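Local structure of 7,8-dihydro-6-hydroxymethylpterin pyrophosphokinase-dihydropteroate synthase (Plasmodium falciparum, 6JWV) at residues L54-P59 with T160-N165; N390-L395 with L684-D689; Y606-F611 with K665-G670. The protein probably catalyses two successive steps of folate biosynthesis, pyrophosphorylation of 6-hydroxymethyl-7,8-dihydropterin with ATP and condensation of the product with 4-aminobenzoate to 7,8-dihydropteroate. The protein carries 1 engineered substitution. All coordinates share one frame; numbering follows the deposited sequence.

Contact 1: residues L54-P59 with T160-N165; sequences LYETVP and TSYFYN. With PH2 (2-amino-6-hydroxymethyl-7,8-dihydro-3H-pteridin-4-one), chain D.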
loop_
_atom_site.group_PDB
_atom_site.type_symbol
_atom_site.label_atom_id
_atom_site.label_comp_id
_atom_site.label_asym_id
_atom_site.label_seq_id
_atom_site.Cartn_x
_atom_site.Cartn_y
_atom_site.Cartn_z
ATOM N N LEU A 54 -3.009 23.162 13.838
ATOM C CA LEU A 54 -4.410 23.263 14.105
ATOM C C LEU A 54 -4.933 21.829 14.302
ATOM O O LEU A 54 -4.545 20.911 13.563
ATOM C CB LEU A 54 -5.053 23.973 12.912
ATOM C CG LEU A 54 -6.479 24.535 12.969
ATOM C CD1 LEU A 54 -6.860 25.051 14.349
ATOM C CD2 LEU A 54 -6.641 25.621 11.912
ATOM N N TYR A 55 -5.762 21.615 15.321
ATOM C CA TYR A 55 -6.380 20.285 15.549
ATOM C C TYR A 55 -7.912 20.302 15.679
ATOM O O TYR A 55 -8.482 21.193 16.319
ATOM C CB TYR A 55 -5.767 19.571 16.758
ATOM C CG TYR A 55 -4.305 19.227 16.595
ATOM C CD1 TYR A 55 -3.312 20.133 16.969
ATOM C CD2 TYR A 55 -3.907 17.978 16.087
ATOM C CE1 TYR A 55 -1.970 19.821 16.823
ATOM C CE2 TYR A 55 -2.560 17.654 15.931
ATOM C CZ TYR A 55 -1.592 18.579 16.297
ATOM O OH TYR A 55 -0.240 18.276 16.144
ATOM N N GLU A 56 -8.552 19.324 15.037
ATOM C CA GLU A 56 -9.946 18.966 15.308
ATOM C C GLU A 56 -9.940 17.996 16.475
ATOM O O GLU A 56 -9.446 16.871 16.362
ATOM C CB GLU A 56 -10.610 18.318 14.091
ATOM C CG GLU A 56 -12.090 18.024 14.294
ATOM C CD GLU A 56 -12.717 17.388 13.072
ATOM O OE1 GLU A 56 -12.549 16.158 12.891
ATOM O OE2 GLU A 56 -13.368 18.119 12.297
ATOM N N THR A 57 -10.491 18.443 17.594
ATOM C CA THR A 57 -10.368 17.694 18.844
ATOM C C THR A 57 -11.700 17.364 19.522
ATOM O O THR A 57 -12.601 18.203 19.579
ATOM C CB THR A 57 -9.436 18.419 19.830
ATOM O OG1 THR A 57 -9.828 18.094 21.157
ATOM C CG2 THR A 57 -9.571 19.886 19.708
ATOM N N VAL A 58 -11.793 16.138 20.040
ATOM C CA VAL A 58 -12.954 15.651 20.817
ATOM C C VAL A 58 -13.066 16.456 22.119
ATOM O O VAL A 58 -12.041 16.708 22.764
ATOM C CB VAL A 58 -12.858 14.114 21.084
ATOM C CG1 VAL A 58 -13.844 13.624 22.145
ATOM C CG2 VAL A 58 -13.077 13.342 19.797
ATOM N N PRO A 59 -14.302 16.893 22.483
ATOM C CA PRO A 59 -14.582 17.644 23.722
ATOM C C PRO A 59 -14.135 16.927 24.982
ATOM O O PRO A 59 -14.310 15.707 25.102
ATOM C CB PRO A 59 -16.101 17.777 23.707
ATOM C CG PRO A 59 -16.425 17.851 22.259
ATOM C CD PRO A 59 -15.496 16.862 21.611
ATOM N N THR A 160 -22.072 18.360 21.688
ATOM C CA THR A 160 -21.553 17.378 20.728
ATOM C C THR A 160 -20.393 17.966 19.929
ATOM O O THR A 160 -19.330 17.341 19.840
ATOM C CB THR A 160 -22.639 16.880 19.741
ATOM O OG1 THR A 160 -23.836 16.543 20.453
ATOM C CG2 THR A 160 -22.155 15.650 18.953
ATOM N N SER A 161 -20.610 19.160 19.365
ATOM C CA SER A 161 -19.694 19.822 18.417
ATOM C C SER A 161 -18.211 19.752 18.814
ATOM O O SER A 161 -17.871 19.978 19.974
ATOM C CB SER A 161 -20.130 21.281 18.216
ATOM O OG SER A 161 -19.361 21.928 17.218
ATOM N N TYR A 162 -17.361 19.407 17.843
ATOM C CA TYR A 162 -15.893 19.356 17.994
ATOM C C TYR A 162 -15.246 20.698 18.357
ATOM O O TYR A 162 -15.763 21.763 17.994
ATOM C CB TYR A 162 -15.259 18.947 16.674
ATOM C CG TYR A 162 -15.225 17.483 16.362
ATOM C CD1 TYR A 162 -14.352 16.623 17.040
ATOM C CD2 TYR A 162 -16.017 16.962 15.329
ATOM C CE1 TYR A 162 -14.306 15.272 16.732
ATOM C CE2 TYR A 162 -15.975 15.613 15.010
ATOM C CZ TYR A 162 -15.120 14.778 15.715
ATOM O OH TYR A 162 -15.077 13.445 15.403
ATOM N N PHE A 163 -14.101 20.635 19.040
ATOM C CA PHE A 163 -13.260 21.814 19.260
ATOM C C PHE A 163 -12.160 21.937 18.208
ATOM O O PHE A 163 -11.649 20.932 17.684
ATOM C CB PHE A 163 -12.655 21.823 20.660
ATOM C CG PHE A 163 -13.651 22.082 21.747
ATOM C CD1 PHE A 163 -14.392 21.031 22.308
ATOM C CD2 PHE A 163 -13.872 23.380 22.207
ATOM C CE1 PHE A 163 -15.319 21.270 23.312
ATOM C CE2 PHE A 163 -14.807 23.628 23.204
ATOM C CZ PHE A 163 -15.524 22.570 23.759
ATOM N N TYR A 164 -11.833 23.181 17.889
ATOM C CA TYR A 164 -10.760 23.486 16.967
ATOM C C TYR A 164 -9.706 24.225 17.740
ATOM O O TYR A 164 -9.900 25.391 18.091
ATOM C CB TYR A 164 -11.295 24.196 15.701
ATOM C CG TYR A 164 -12.145 23.197 14.966
ATOM C CD1 TYR A 164 -13.509 23.030 15.300
ATOM C CD2 TYR A 164 -11.569 22.311 14.039
ATOM C CE1 TYR A 164 -14.282 22.052 14.690
ATOM C CE2 TYR A 164 -12.342 21.338 13.415
ATOM C CZ TYR A 164 -13.693 21.206 13.751
ATOM O OH TYR A 164 -14.464 20.238 13.152
ATOM N N ASN A 165 -8.624 23.500 18.051
ATOM C CA ASN A 165 -7.587 23.952 18.994
ATOM C C ASN A 165 -6.258 24.318 18.352
ATOM O O ASN A 165 -5.895 23.788 17.300
ATOM C CB ASN A 165 -7.346 22.888 20.069
ATOM C CG ASN A 165 -8.397 22.909 21.161
ATOM O OD1 ASN A 165 -9.083 21.908 21.398
ATOM N ND2 ASN A 165 -8.540 24.052 21.832
HETATM N N1 PH2 D . -12.453 23.648 26.179
HETATM C C2 PH2 D . -13.375 23.490 27.177
HETATM C C3 PH2 D . -14.026 22.147 27.452
HETATM N N4 PH2 D . -13.570 21.083 26.553
HETATM N N5 PH2 D . -12.296 20.271 24.767
HETATM C C6 PH2 D . -11.384 20.458 23.779
HETATM N N6 PH2 D . -11.044 19.410 23.003
HETATM N N7 PH2 D . -10.811 21.653 23.545
HETATM C C8 PH2 D . -11.095 22.744 24.271
HETATM O O8 PH2 D . -10.524 23.818 24.007
HETATM C C9 PH2 D . -12.085 22.627 25.379
HETATM C C10 PH2 D . -12.676 21.284 25.581
HETATM C C11 PH2 D . -13.795 24.645 28.080
HETATM O O4 PH2 D . -13.251 25.910 27.669
#
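The Tyr162 ring carries Glu56 on one face: CG sits over it, 4.0 Å from the ring centroid in a CH-pi contact, and the carboxylate beyond is stacked nearly parallel to the ring, 10° between planes. At the edge of this ring, in its plane, lie Thr57 C and Val58 N. Phe163 presents one face to the dihydropterin PH2, offset toward the ring rim, and its edge to Pro59, whose CB is 3.6 Å from Phe163 CE1. Glu56 runs extended, with CG anti to the backbone N (chi1 -176°), alongside Tyr164; the Tyr164 OH donates to Glu56 OE2 from the anti side, 22° out of the carboxylate plane, and Tyr384 OH binds the same oxygen. The backbones carrying these side chains, strands 46-57 and 163-172, pair antiparallel in the central sheet of the pyrophosphokinase domain. Tyr55 and Asn165 form a hydrogen-bonded pair, N to O 2.9 Å both ways. Thr57 and Phe163 form a second such pair, with Thr57 N 2.7 Å from Phe163 O. Glu56 and Tyr164 between them are a non-hydrogen-bonded pair, on the sheet face away from the pterin. On the pterin side, Asn165 ND2 donates to PH2 O8 at 3.0 Å, while PH2 N6 donates to Val58 O at 2.9 Å.

Contact 2: residues N390-L395 with L684-D689; sequences NIVGIL and LIRVHD. With XTZ (4-{[(2-amino-4-oxo-3,4,7,8-tetrahydropteridin-6-yl)methyl]amino}-N-(1,3-thiazol-2-yl)benzenesulfonamide), chain C.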
loop_
_atom_site.group_PDB
_atom_site.type_symbol
_atom_site.label_atom_id
_atom_site.label_comp_id
_atom_site.label_asym_id
_atom_site.label_seq_id
_atom_site.Cartn_x
_atom_site.Cartn_y
_atom_site.Cartn_z
ATOM N N ASN A 390 -4.302 16.000 -3.128
ATOM C CA ASN A 390 -4.721 17.113 -3.960
ATOM C C ASN A 390 -3.859 17.220 -5.205
ATOM O O ASN A 390 -2.650 17.038 -5.146
ATOM C CB ASN A 390 -4.581 18.421 -3.180
ATOM C CG ASN A 390 -5.579 18.552 -2.052
ATOM O OD1 ASN A 390 -6.751 18.847 -2.278
ATOM N ND2 ASN A 390 -5.108 18.369 -0.826
ATOM N N ILE A 391 -4.483 17.520 -6.335
ATOM C CA ILE A 391 -3.734 17.795 -7.557
ATOM C C ILE A 391 -3.388 19.298 -7.635
ATOM O O ILE A 391 -4.265 20.167 -7.417
ATOM C CB ILE A 391 -4.498 17.350 -8.820
ATOM C CG1 ILE A 391 -4.752 15.848 -8.784
ATOM C CG2 ILE A 391 -3.718 17.723 -10.077
ATOM C CD1 ILE A 391 -5.916 15.381 -9.642
ATOM N N VAL A 392 -2.119 19.577 -7.934
ATOM C CA VAL A 392 -1.643 20.907 -8.229
ATOM C C VAL A 392 -1.270 20.935 -9.720
ATOM O O VAL A 392 -0.270 20.308 -10.151
ATOM C CB VAL A 392 -0.401 21.268 -7.372
ATOM C CG1 VAL A 392 0.098 22.663 -7.723
ATOM C CG2 VAL A 392 -0.690 21.164 -5.880
ATOM N N GLY A 393 -2.076 21.648 -10.505
ATOM C CA GLY A 393 -1.824 21.778 -11.934
ATOM C C GLY A 393 -0.738 22.798 -12.198
ATOM O O GLY A 393 -0.767 23.889 -11.617
ATOM N N ILE A 394 0.223 22.430 -13.055
ATOM C CA ILE A 394 1.351 23.291 -13.427
ATOM C C ILE A 394 0.995 24.212 -14.598
ATOM O O ILE A 394 0.548 23.748 -15.640
ATOM C CB ILE A 394 2.600 22.461 -13.821
ATOM C CG1 ILE A 394 3.084 21.603 -12.628
ATOM C CG2 ILE A 394 3.702 23.381 -14.375
ATOM C CD1 ILE A 394 4.124 20.561 -12.968
ATOM N N LEU A 395 1.204 25.511 -14.420
ATOM C CA LEU A 395 1.172 26.450 -15.527
ATOM C C LEU A 395 2.500 27.173 -15.635
ATOM O O LEU A 395 2.838 28.015 -14.808
ATOM C CB LEU A 395 0.025 27.434 -15.359
ATOM C CG LEU A 395 -0.309 28.384 -16.506
ATOM C CD1 LEU A 395 -1.066 27.709 -17.645
ATOM C CD2 LEU A 395 -1.149 29.503 -15.927
ATOM N N LEU A 684 -0.150 16.923 -1.394
ATOM C CA LEU A 684 -0.232 17.600 -2.707
ATOM C C LEU A 684 0.778 17.048 -3.694
ATOM O O LEU A 684 1.966 16.906 -3.371
ATOM C CB LEU A 684 -0.081 19.127 -2.568
ATOM C CG LEU A 684 -1.093 19.868 -1.671
ATOM C CD1 LEU A 684 -0.500 20.080 -0.285
ATOM C CD2 LEU A 684 -1.520 21.202 -2.259
ATOM N N ILE A 685 0.299 16.717 -4.889
ATOM C CA ILE A 685 1.171 16.328 -6.021
ATOM C C ILE A 685 1.088 17.364 -7.130
ATOM O O ILE A 685 0.008 17.827 -7.475
ATOM C CB ILE A 685 0.913 14.895 -6.545
ATOM C CG1 ILE A 685 -0.585 14.670 -6.893
ATOM C CG2 ILE A 685 1.465 13.873 -5.545
ATOM C CD1 ILE A 685 -0.856 13.385 -7.642
ATOM N N ARG A 686 2.249 17.756 -7.640
ATOM C CA ARG A 686 2.378 18.861 -8.585
ATOM C C ARG A 686 2.620 18.317 -9.997
ATOM O O ARG A 686 3.718 17.862 -10.290
ATOM C CB ARG A 686 3.520 19.784 -8.151
ATOM C CG ARG A 686 3.661 21.035 -8.992
ATOM C CD ARG A 686 4.887 21.830 -8.584
ATOM N NE ARG A 686 5.134 22.971 -9.474
ATOM C CZ ARG A 686 5.898 22.942 -10.565
ATOM N NH1 ARG A 686 6.529 21.836 -10.967
ATOM N NH2 ARG A 686 6.024 24.050 -11.269
ATOM N N VAL A 687 1.607 18.387 -10.863
ATOM C CA VAL A 687 1.641 17.663 -12.143
ATOM C C VAL A 687 1.307 18.522 -13.371
ATOM O O VAL A 687 0.549 19.511 -13.290
ATOM C CB VAL A 687 0.727 16.381 -12.152
ATOM C CG1 VAL A 687 1.194 15.336 -11.159
ATOM C CG2 VAL A 687 -0.733 16.719 -11.882
ATOM N N HIS A 688 1.887 18.119 -14.505
ATOM C CA HIS A 688 1.535 18.645 -15.823
ATOM C C HIS A 688 0.205 18.098 -16.326
ATOM O O HIS A 688 -0.594 18.858 -16.880
ATOM C CB HIS A 688 2.619 18.321 -16.844
ATOM C CG HIS A 688 3.895 19.057 -16.606
ATOM N ND1 HIS A 688 4.960 18.493 -15.937
ATOM C CD2 HIS A 688 4.270 20.318 -16.925
ATOM C CE1 HIS A 688 5.940 19.376 -15.856
ATOM N NE2 HIS A 688 5.547 20.489 -16.451
ATOM N N ASP A 689 -0.022 16.796 -16.119
ATOM C CA ASP A 689 -1.143 16.069 -16.720
ATOM C C ASP A 689 -2.308 15.877 -15.766
ATOM O O ASP A 689 -2.498 14.780 -15.229
ATOM C CB ASP A 689 -0.641 14.734 -17.273
ATOM C CG ASP A 689 0.645 14.895 -18.088
ATOM O OD1 ASP A 689 0.604 15.552 -19.143
ATOM O OD2 ASP A 689 1.704 14.381 -17.676
HETATM O O3 XTZ C . 9.515 19.663 -7.556
HETATM C C16 XTZ C . 9.123 20.847 -7.496
HETATM N N2 XTZ C . 8.560 21.320 -6.375
HETATM C C3 XTZ C . 9.270 21.770 -8.652
HETATM N N4 XTZ C . 9.836 21.410 -9.833
HETATM C C4 XTZ C . 9.934 22.319 -10.850
HETATM C C15 XTZ C . 9.433 23.740 -10.726
HETATM N N8 XTZ C . 8.843 24.048 -9.430
HETATM C C2 XTZ C . 8.747 23.152 -8.447
HETATM N N3 XTZ C . 8.188 23.487 -7.251
HETATM C C1 XTZ C . 8.112 22.580 -6.249
HETATM N N1 XTZ C . 7.563 22.933 -5.071
HETATM C C5 XTZ C . 10.554 21.951 -12.177
HETATM N N5 XTZ C . 12.011 21.843 -12.078
HETATM C C6 XTZ C . 12.711 20.760 -12.544
HETATM C C14 XTZ C . 12.349 20.204 -13.779
HETATM C C13 XTZ C . 13.035 19.106 -14.264
HETATM C C9 XTZ C . 14.092 18.530 -13.551
HETATM C C8 XTZ C . 14.476 19.085 -12.313
HETATM C C7 XTZ C . 13.787 20.200 -11.814
HETATM S S1 XTZ C . 14.841 17.262 -14.204
HETATM O O1 XTZ C . 14.028 16.103 -14.299
HETATM O O2 XTZ C . 15.956 16.899 -13.366
HETATM N N6 XTZ C . 15.307 17.654 -15.711
HETATM C C10 XTZ C . 14.530 17.664 -16.847
HETATM S S2 XTZ C . 15.178 17.618 -18.455
HETATM C C12 XTZ C . 13.605 17.677 -19.193
HETATM C C11 XTZ C . 12.669 17.738 -18.152
HETATM N N7 XTZ C . 13.173 17.730 -16.871
#
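Val392 N donates to Ile685 O at 2.8 Å, and Val392 O in turn accepts Val687 N at 2.8 Å, so both polar backbone atoms of Val392 are used by the same neighbouring strand. The alternation is that of parallel pairing, and it runs on through Ile685 N to Asn390 O at one end and Ile394 N to Val687 O at the other, the last with the donor tilted 31° from the carbonyl plane. Strands 390-396 and 684-687 are the first and the last of the pterin-binding TIM barrel, and this pairing closes its parallel sheet. Ile391 CG2 meets Val687 CG2 at 3.6 Å on the face covered by helix 690-704, while Val392 and Leu684 touch on the barrel interior. Ile394 is the wedge of the contact. Its CG1, beside the backbone N (chi1 -62°), lies centrally over one face of the Arg686 guanidinium, and its CD1 sits over the face of the His688 ring, 3.6 Å from the centroid, in a CH-pi contact. The opposite guanidinium face carries the pterin of XTZ, with Arg686 CZ 3.3 Å from XTZ N8. Arg686 is extended from CG to NE, and its NE forms a salt bridge with Asp430 OD2; His688 ND1 bonds to Ser607 OG. The guanidinium is thus fixed in its rotation, layered between an aliphatic branch and the pterin, with Asp430 holding NE.

Contact 3: residues Y606-F611 with K665-G670; sequences YSRKRF and KNICGG. With XTZ (4-{[(2-amino-4-oxo-3,4,7,8-tetrahydropteridin-6-yl)methyl]amino}-N-(1,3-thiazol-2-yl)benzenesulfonamide), chain C.
Tyr606 and Arg608 face helix 662-680 from the loop that follows the seventh strand of the TIM barrel, where residues 606-609 make a type II beta turn. The Tyr606 ring, brought round by a CG lying between the backbone N and the carbonyl carbon (chi1 53°), comes obliquely to the backbone of Gly670, CE1 lying 3.1 Å from Gly670 O. Arg608 runs side by side with Ile667, both pointing the same way, and Arg608 NE lies 3.9 Å from Ile667 CD1. Between these two meetings a water O accepts from Arg608 N at 2.8 Å and donates to Asn666 O at 3.0 Å, linking turn and helix. On another side of helix 662-680, Lys665 and Cys668 pack against Ser695 and Glu692 of the second subunit. Lys609 and Arg610 leave the backbone away from the helix, and their side chains contact the pterin-sulfathiazole adduct XTZ. Extended beyond CG, Lys609 sends NZ to XTZ O3, 2.7 Å away, while Gly605 O and Leu578 O also bind this ammonium. Arg610 clasps the sulfonyl: its backbone N donates to XTZ O1, and NE, at 2.9 Å, and NH1 both reach XTZ O2, with XTZ S1 in the guanidinium plane.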
loop_
_atom_site.group_PDB
_atom_site.type_symbol
_atom_site.label_atom_id
_atom_site.label_comp_id
_atom_site.label_asym_id
_atom_site.label_seq_id
_atom_site.Cartn_x
_atom_site.Cartn_y
_atom_site.Cartn_z
ATOM N N TYR A 606 6.978 15.403 -9.170
ATOM C CA TYR A 606 7.737 14.376 -9.884
ATOM C C TYR A 606 7.567 14.527 -11.391
ATOM O O TYR A 606 8.329 13.936 -12.165
ATOM C CB TYR A 606 7.278 12.968 -9.475
ATOM C CG TYR A 606 5.775 12.752 -9.596
ATOM C CD1 TYR A 606 5.167 12.513 -10.841
ATOM C CD2 TYR A 606 4.951 12.799 -8.455
ATOM C CE1 TYR A 606 3.789 12.353 -10.949
ATOM C CE2 TYR A 606 3.573 12.613 -8.554
ATOM C CZ TYR A 606 2.997 12.388 -9.799
ATOM O OH TYR A 606 1.639 12.212 -9.878
ATOM N N SER A 607 6.567 15.321 -11.787
ATOM C CA SER A 607 6.036 15.331 -13.139
ATOM C C SER A 607 7.074 15.641 -14.218
ATOM O O SER A 607 7.667 16.734 -14.251
ATOM C CB SER A 607 4.863 16.300 -13.226
ATOM O OG SER A 607 4.224 16.247 -14.486
ATOM N N ARG A 608 7.282 14.646 -15.084
ATOM C CA ARG A 608 8.052 14.767 -16.332
ATOM C C ARG A 608 9.555 14.850 -16.113
ATOM O O ARG A 608 10.315 15.188 -17.033
ATOM C CB ARG A 608 7.553 15.938 -17.202
ATOM C CG ARG A 608 6.133 15.771 -17.709
ATOM C CD ARG A 608 5.943 16.691 -18.880
ATOM N NE ARG A 608 4.566 16.732 -19.364
ATOM C CZ ARG A 608 4.123 17.635 -20.242
ATOM N NH1 ARG A 608 4.956 18.560 -20.715
ATOM N NH2 ARG A 608 2.858 17.623 -20.643
ATOM N N LYS A 609 9.988 14.511 -14.906
ATOM C CA LYS A 609 11.402 14.626 -14.558
ATOM C C LYS A 609 12.226 13.434 -15.043
ATOM O O LYS A 609 11.704 12.334 -15.217
ATOM C CB LYS A 609 11.575 14.901 -13.058
ATOM C CG LYS A 609 11.032 16.266 -12.667
ATOM C CD LYS A 609 11.215 16.543 -11.200
ATOM C CE LYS A 609 10.818 17.971 -10.911
ATOM N NZ LYS A 609 10.619 18.153 -9.451
ATOM N N ARG A 610 13.508 13.686 -15.285
ATOM C CA ARG A 610 14.434 12.696 -15.835
ATOM C C ARG A 610 14.521 11.418 -15.008
ATOM O O ARG A 610 14.670 10.338 -15.570
ATOM C CB ARG A 610 15.842 13.282 -15.978
ATOM C CG ARG A 610 16.012 14.427 -16.966
ATOM C CD ARG A 610 17.390 15.076 -16.796
ATOM N NE ARG A 610 17.605 15.637 -15.446
ATOM C CZ ARG A 610 18.786 15.756 -14.825
ATOM N NH1 ARG A 610 18.832 16.285 -13.604
ATOM N NH2 ARG A 610 19.920 15.342 -15.396
ATOM N N PHE A 611 14.422 11.523 -13.684
ATOM C CA PHE A 611 14.506 10.332 -12.831
ATOM C C PHE A 611 13.441 9.253 -13.149
ATOM O O PHE A 611 13.667 8.077 -12.888
ATOM C CB PHE A 611 14.546 10.702 -11.339
ATOM C CG PHE A 611 13.195 10.862 -10.701
ATOM C CD1 PHE A 611 12.506 9.748 -10.195
ATOM C CD2 PHE A 611 12.614 12.129 -10.573
ATOM C CE1 PHE A 611 11.258 9.891 -9.613
ATOM C CE2 PHE A 611 11.372 12.281 -9.973
ATOM C CZ PHE A 611 10.691 11.160 -9.498
ATOM N N LYS A 665 6.052 7.670 -22.049
ATOM C CA LYS A 665 6.577 6.896 -20.929
ATOM C C LYS A 665 6.683 7.722 -19.647
ATOM O O LYS A 665 6.382 7.223 -18.567
ATOM C CB LYS A 665 7.942 6.302 -21.277
ATOM C CG LYS A 665 7.916 5.083 -22.181
ATOM C CD LYS A 665 9.074 4.177 -21.810
ATOM C CE LYS A 665 9.296 3.074 -22.826
ATOM N NZ LYS A 665 10.277 2.075 -22.307
ATOM N N ASN A 666 7.117 8.974 -19.777
ATOM C CA ASN A 666 7.233 9.894 -18.649
ATOM C C ASN A 666 5.868 10.205 -18.061
ATOM O O ASN A 666 5.713 10.203 -16.839
ATOM C CB ASN A 666 7.930 11.197 -19.062
ATOM C CG ASN A 666 9.388 11.234 -18.664
ATOM O OD1 ASN A 666 9.767 11.949 -17.737
ATOM N ND2 ASN A 666 10.217 10.458 -19.360
ATOM N N ILE A 667 4.889 10.473 -18.926
ATOM C CA ILE A 667 3.521 10.678 -18.476
ATOM C C ILE A 667 3.040 9.408 -17.772
ATOM O O ILE A 667 2.569 9.459 -16.637
ATOM C CB ILE A 667 2.581 11.123 -19.625
ATOM C CG1 ILE A 667 2.662 12.637 -19.838
ATOM C CG2 ILE A 667 1.123 10.832 -19.295
ATOM C CD1 ILE A 667 3.726 13.153 -20.786
ATOM N N CYS A 668 3.228 8.270 -18.417
ATOM C CA CYS A 668 2.739 7.020 -17.863
ATOM C C CYS A 668 3.461 6.602 -16.564
ATOM O O CYS A 668 2.824 6.147 -15.606
ATOM C CB CYS A 668 2.635 5.935 -18.958
ATOM S SG CYS A 668 1.261 6.329 -20.109
ATOM N N GLY A 669 4.767 6.824 -16.511
ATOM C CA GLY A 669 5.524 6.652 -15.277
ATOM C C GLY A 669 5.137 7.592 -14.132
ATOM O O GLY A 669 5.154 7.192 -12.973
ATOM N N GLY A 670 4.782 8.834 -14.463
ATOM C CA GLY A 670 4.292 9.803 -13.485
ATOM C C GLY A 670 3.047 9.325 -12.754
ATOM O O GLY A 670 2.935 9.466 -11.521
HETATM O O3 XTZ C . 9.515 19.663 -7.556
HETATM C C16 XTZ C . 9.123 20.847 -7.496
HETATM N N2 XTZ C . 8.560 21.320 -6.375
HETATM C C3 XTZ C . 9.270 21.770 -8.652
HETATM N N4 XTZ C . 9.836 21.410 -9.833
HETATM C C4 XTZ C . 9.934 22.319 -10.850
HETATM C C15 XTZ C . 9.433 23.740 -10.726
HETATM N N8 XTZ C . 8.843 24.048 -9.430
HETATM C C2 XTZ C . 8.747 23.152 -8.447
HETATM N N3 XTZ C . 8.188 23.487 -7.251
HETATM C C1 XTZ C . 8.112 22.580 -6.249
HETATM N N1 XTZ C . 7.563 22.933 -5.071
HETATM C C5 XTZ C . 10.554 21.951 -12.177
HETATM N N5 XTZ C . 12.011 21.843 -12.078
HETATM C C6 XTZ C . 12.711 20.760 -12.544
HETATM C C14 XTZ C . 12.349 20.204 -13.779
HETATM C C13 XTZ C . 13.035 19.106 -14.264
HETATM C C9 XTZ C . 14.092 18.530 -13.551
HETATM C C8 XTZ C . 14.476 19.085 -12.313
HETATM C C7 XTZ C . 13.787 20.200 -11.814
HETATM S S1 XTZ C . 14.841 17.262 -14.204
HETATM O O1 XTZ C . 14.028 16.103 -14.299
HETATM O O2 XTZ C . 15.956 16.899 -13.366
HETATM N N6 XTZ C . 15.307 17.654 -15.711
HETATM C C10 XTZ C . 14.530 17.664 -16.847
HETATM S S2 XTZ C . 15.178 17.618 -18.455
HETATM C C12 XTZ C . 13.605 17.677 -19.193
HETATM C C11 XTZ C . 12.669 17.738 -18.152
HETATM N N7 XTZ C . 13.173 17.730 -16.871
HETATM O O HOH W 1 5.249 12.721 -15.371
#

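Overall arrangement
From the N terminus, contact 1 comes first: it closes a loop of 100 residues by pairing strands 46-57 and 163-172 within the antiparallel sheet of the pyrophosphokinase part. That loop ends before contact 2 opens, so the two are in series, their centres about 31 Å apart. Contact 2 spans 288 residues, joining the first and last strands of the TIM barrel. Contact 3 is nested inside that span and fastens the turn after strand 603-604 to helix 662-680, which leads into strand 684-687. Contacts 2 and 3 touch, for instance where Val687 packs on Tyr606 and Ile667 on Asp689, and both border XTZ, whereas contact 1 lies at the separate PH2 site.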